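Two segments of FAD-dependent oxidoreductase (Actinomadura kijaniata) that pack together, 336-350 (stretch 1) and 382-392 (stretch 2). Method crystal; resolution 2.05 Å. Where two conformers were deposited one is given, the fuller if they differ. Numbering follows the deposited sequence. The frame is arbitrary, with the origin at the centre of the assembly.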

# COMPACT_ATOMS: atom_id res chain seq x y z
N MET A 336 27.28 1.45 8.56
CA MET A 336 27.24 0.76 7.28
C MET A 336 26.05 -0.19 7.22
O MET A 336 25.30 -0.17 6.24
CB MET A 336 28.56 0.05 7.02
CG MET A 336 29.69 1.05 6.74
SD MET A 336 31.26 0.22 6.38
CE MET A 336 30.93 -0.58 4.82
N MET A 337 25.82 -0.92 8.29
CA MET A 337 24.72 -1.88 8.33
C MET A 337 23.33 -1.22 8.32
O MET A 337 22.37 -1.70 7.73
CB MET A 337 24.92 -2.84 9.50
CG MET A 337 23.87 -3.93 9.55
SD MET A 337 23.95 -5.08 8.15
CE MET A 337 25.56 -5.83 8.14
N ARG A 338 23.22 -0.08 8.99
CA ARG A 338 21.99 0.69 8.98
C ARG A 338 21.67 1.24 7.58
O ARG A 338 20.55 1.10 7.12
CB ARG A 338 22.13 1.87 9.96
CG ARG A 338 20.89 2.77 9.98
CD ARG A 338 19.86 2.20 10.94
NE ARG A 338 18.80 3.11 11.40
CZ ARG A 338 18.90 3.93 12.44
NH1 ARG A 338 20.04 4.01 13.12
NH2 ARG A 338 17.88 4.69 12.80
N HIS A 339 22.62 1.85 6.88
CA HIS A 339 22.38 2.17 5.48
C HIS A 339 21.96 0.95 4.67
O HIS A 339 20.99 1.08 3.92
CB HIS A 339 23.61 2.75 4.76
CG HIS A 339 23.90 4.18 5.11
ND1 HIS A 339 23.26 5.24 4.50
CD2 HIS A 339 24.75 4.72 6.01
CE1 HIS A 339 23.74 6.37 4.98
NE2 HIS A 339 24.63 6.08 5.92
N PHE A 340 22.67 -0.17 4.79
CA PHE A 340 22.36 -1.43 4.08
C PHE A 340 20.93 -1.85 4.41
O PHE A 340 20.10 -2.08 3.52
CB PHE A 340 23.39 -2.51 4.46
CG PHE A 340 23.22 -3.86 3.78
CD1 PHE A 340 22.41 -4.06 2.66
CD2 PHE A 340 23.90 -4.97 4.31
CE1 PHE A 340 22.29 -5.33 2.05
CE2 PHE A 340 23.74 -6.26 3.75
CZ PHE A 340 22.94 -6.43 2.61
N GLN A 341 20.63 -2.00 5.70
CA GLN A 341 19.31 -2.54 6.02
C GLN A 341 18.09 -1.64 5.72
O GLN A 341 17.02 -2.14 5.37
CB GLN A 341 19.26 -3.13 7.43
CG GLN A 341 20.39 -4.17 7.61
CD GLN A 341 20.16 -5.41 6.75
OE1 GLN A 341 19.03 -5.91 6.66
NE2 GLN A 341 21.23 -5.93 6.15
N CYS A 342 18.23 -0.33 5.88
CA CYS A 342 17.16 0.60 5.53
C CYS A 342 16.84 0.41 4.04
O CYS A 342 15.69 0.29 3.67
CB CYS A 342 17.62 2.05 5.73
SG CYS A 342 17.48 2.46 7.48
N ALA A 343 17.89 0.41 3.23
CA ALA A 343 17.73 0.30 1.77
C ALA A 343 17.21 -1.07 1.34
O ALA A 343 16.39 -1.16 0.43
CB ALA A 343 19.05 0.62 1.02
N LYS A 344 17.70 -2.12 1.97
CA LYS A 344 17.26 -3.48 1.68
C LYS A 344 15.77 -3.69 1.90
O LYS A 344 15.07 -4.29 1.07
CB LYS A 344 18.04 -4.52 2.51
CG LYS A 344 17.73 -5.97 2.11
CD LYS A 344 18.51 -7.00 2.96
CE LYS A 344 18.61 -8.37 2.28
NZ LYS A 344 17.35 -9.06 2.64
N LEU A 345 15.25 -3.20 3.01
CA LEU A 345 13.82 -3.35 3.26
C LEU A 345 13.00 -2.63 2.18
O LEU A 345 12.01 -3.17 1.68
CB LEU A 345 13.49 -2.83 4.65
CG LEU A 345 12.17 -3.30 5.28
CD1 LEU A 345 12.42 -3.28 6.78
CD2 LEU A 345 11.18 -2.20 5.05
N ALA A 346 13.41 -1.43 1.79
CA ALA A 346 12.73 -0.69 0.72
C ALA A 346 12.87 -1.44 -0.58
O ALA A 346 11.88 -1.61 -1.29
CB ALA A 346 13.39 0.66 0.58
N VAL A 347 14.07 -1.91 -0.91
CA VAL A 347 14.24 -2.66 -2.16
C VAL A 347 13.32 -3.89 -2.27
O VAL A 347 12.71 -4.15 -3.32
CB VAL A 347 15.70 -3.11 -2.36
CG1 VAL A 347 15.79 -4.14 -3.51
CG2 VAL A 347 16.53 -1.87 -2.65
N ASN A 348 13.24 -4.68 -1.20
CA ASN A 348 12.44 -5.89 -1.13
C ASN A 348 10.93 -5.64 -1.14
O ASN A 348 10.15 -6.55 -1.38
CB ASN A 348 12.77 -6.67 0.15
CG ASN A 348 14.07 -7.43 0.02
OD1 ASN A 348 14.50 -7.64 -1.10
ND2 ASN A 348 14.70 -7.83 1.13
N ARG A 349 10.49 -4.42 -0.88
CA ARG A 349 9.09 -4.10 -1.12
C ARG A 349 8.92 -3.46 -2.49
O ARG A 349 8.01 -3.84 -3.23
CB ARG A 349 8.50 -3.21 -0.02
CG ARG A 349 6.98 -3.25 -0.00
CD ARG A 349 6.41 -2.99 1.38
NE ARG A 349 6.91 -3.92 2.39
CZ ARG A 349 7.15 -3.56 3.64
NH1 ARG A 349 7.61 -4.43 4.53
NH2 ARG A 349 6.94 -2.30 4.01
N LEU A 350 9.78 -2.53 -2.88
CA LEU A 350 9.54 -1.88 -4.16
C LEU A 350 9.77 -2.77 -5.37
O LEU A 350 8.97 -2.74 -6.30
CB LEU A 350 10.39 -0.62 -4.32
CG LEU A 350 10.07 0.57 -3.41
CD1 LEU A 350 11.16 1.62 -3.50
CD2 LEU A 350 8.70 1.12 -3.74
N ALA A 382 13.64 -13.40 -4.34
CA ALA A 382 14.74 -14.05 -3.62
C ALA A 382 15.39 -13.13 -2.58
O ALA A 382 15.87 -13.62 -1.58
CB ALA A 382 15.78 -14.49 -4.64
N GLY A 383 15.42 -11.81 -2.79
CA GLY A 383 16.08 -10.86 -1.87
C GLY A 383 15.56 -10.87 -0.44
O GLY A 383 16.32 -10.64 0.52
N ARG A 384 14.27 -11.18 -0.33
CA ARG A 384 13.50 -11.22 0.90
C ARG A 384 14.06 -12.27 1.86
O ARG A 384 13.87 -12.17 3.07
CB ARG A 384 12.03 -11.58 0.61
CG ARG A 384 11.32 -10.51 -0.21
CD ARG A 384 9.96 -10.94 -0.75
NE ARG A 384 9.06 -11.27 0.36
CZ ARG A 384 7.82 -11.69 0.14
NH1 ARG A 384 7.42 -11.82 -1.11
NH2 ARG A 384 7.02 -11.97 1.15
N PHE A 385 14.71 -13.28 1.31
CA PHE A 385 15.06 -14.45 2.11
C PHE A 385 16.56 -14.42 2.38
O PHE A 385 16.99 -15.14 3.28
CB PHE A 385 14.56 -15.75 1.45
CG PHE A 385 13.09 -15.70 1.17
CD1 PHE A 385 12.18 -15.61 2.22
CD2 PHE A 385 12.63 -15.60 -0.14
CE1 PHE A 385 10.82 -15.50 1.96
CE2 PHE A 385 11.28 -15.48 -0.41
CZ PHE A 385 10.36 -15.42 0.65
N MET A 386 17.32 -13.59 1.68
CA MET A 386 18.77 -13.46 1.88
C MET A 386 19.22 -12.75 3.16
O MET A 386 18.77 -11.66 3.50
CB MET A 386 19.37 -12.79 0.64
CG MET A 386 19.28 -13.66 -0.62
SD MET A 386 20.07 -12.81 -2.03
CE MET A 386 19.67 -11.10 -1.85
N GLN A 387 20.08 -13.38 3.94
CA GLN A 387 20.50 -12.76 5.19
C GLN A 387 21.82 -12.09 4.85
O GLN A 387 22.54 -12.58 3.98
CB GLN A 387 20.67 -13.84 6.27
CG GLN A 387 19.38 -14.19 7.05
CD GLN A 387 18.76 -12.97 7.75
OE1 GLN A 387 19.18 -11.84 7.50
NE2 GLN A 387 17.75 -13.19 8.60
N PRO A 388 22.16 -10.97 5.50
CA PRO A 388 21.35 -10.29 6.50
C PRO A 388 20.53 -9.14 5.92
O PRO A 388 20.94 -8.56 4.92
CB PRO A 388 22.43 -9.74 7.44
CG PRO A 388 23.63 -9.50 6.57
CD PRO A 388 23.49 -10.35 5.34
N TYR A 389 19.38 -8.80 6.50
CA TYR A 389 18.59 -9.70 7.34
C TYR A 389 17.29 -9.93 6.59
O TYR A 389 16.80 -9.05 5.88
CB TYR A 389 18.27 -9.03 8.67
CG TYR A 389 19.52 -8.72 9.47
CD1 TYR A 389 20.36 -9.73 9.96
CD2 TYR A 389 19.88 -7.40 9.71
CE1 TYR A 389 21.52 -9.43 10.68
CE2 TYR A 389 21.01 -7.10 10.42
CZ TYR A 389 21.83 -8.09 10.90
OH TYR A 389 22.93 -7.62 11.58
N ALA A 390 16.69 -11.10 6.79
CA ALA A 390 15.33 -11.30 6.31
C ALA A 390 14.39 -10.37 7.10
O ALA A 390 14.74 -9.94 8.21
CB ALA A 390 14.92 -12.76 6.50
N TYR A 391 13.21 -10.07 6.54
CA TYR A 391 12.28 -9.07 7.06
C TYR A 391 12.10 -9.10 8.58
O TYR A 391 12.29 -8.10 9.26
CB TYR A 391 10.91 -9.16 6.37
CG TYR A 391 9.92 -8.19 6.96
CD1 TYR A 391 10.04 -6.83 6.71
CD2 TYR A 391 8.86 -8.62 7.74
CE1 TYR A 391 9.16 -5.91 7.23
CE2 TYR A 391 7.96 -7.70 8.27
CZ TYR A 391 8.10 -6.35 8.00
OH TYR A 391 7.26 -5.39 8.52
N VAL A 392 11.70 -10.25 9.11
CA VAL A 392 11.49 -10.40 10.55
C VAL A 392 12.69 -10.02 11.42
O VAL A 392 12.55 -9.25 12.38
CB VAL A 392 10.84 -11.76 10.89
CG1 VAL A 392 10.74 -11.89 12.40
CG2 VAL A 392 9.41 -11.81 10.27

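Two consecutive cis peptide bonds, before Pro388 and before Tyr389, lie where the loop comes up to Gln341; from Arg384 beside Asn348 the chain runs back along the helix 336-350, then returns to bring Tyr391 near Leu345. One glutamine reads the backbone at the cis bonds. Gln341 NE2 donates to Pro388 O at 2.9 Å, while Gln341 OE1 accepts from Tyr389 N, also at 2.9 Å. A primary amide carries a donor and an acceptor side by side, so it can satisfy both backbone groups.

One turn along the helix, Lys344 extends through three t rotamers before chi4 turns to m, bringing its ammonium among loop carbonyls. Lys344 NZ bonds Gly383 O at 2.8 Å, Met386 O at 3.1 Å and Tyr389 O at 3.3 Å, tying together three separate points of an irregular chain. A buried charge is thus paid for by backbone oxygens rather than by an acid across the contact.

Asn348 continues the same helix face with a weak bond from ND2 to Gly383 O, 3.3 Å. Gly383 suits this closeness: an ideal CB would lie 2.7 Å from Asn348 OD1, a clash.

Apolar contacts flank the polar row. Met337 CE meets Pro388 CG at 4.4 Å, Phe340 CE2 approaches Pro388 CG at 4.3 Å, and Leu345 CD1 rests 4.2 Å from Tyr391 CE1. The rule for the polar bonds is that helix side chains serve loop backbone; the apolar contacts are side chain to side chain.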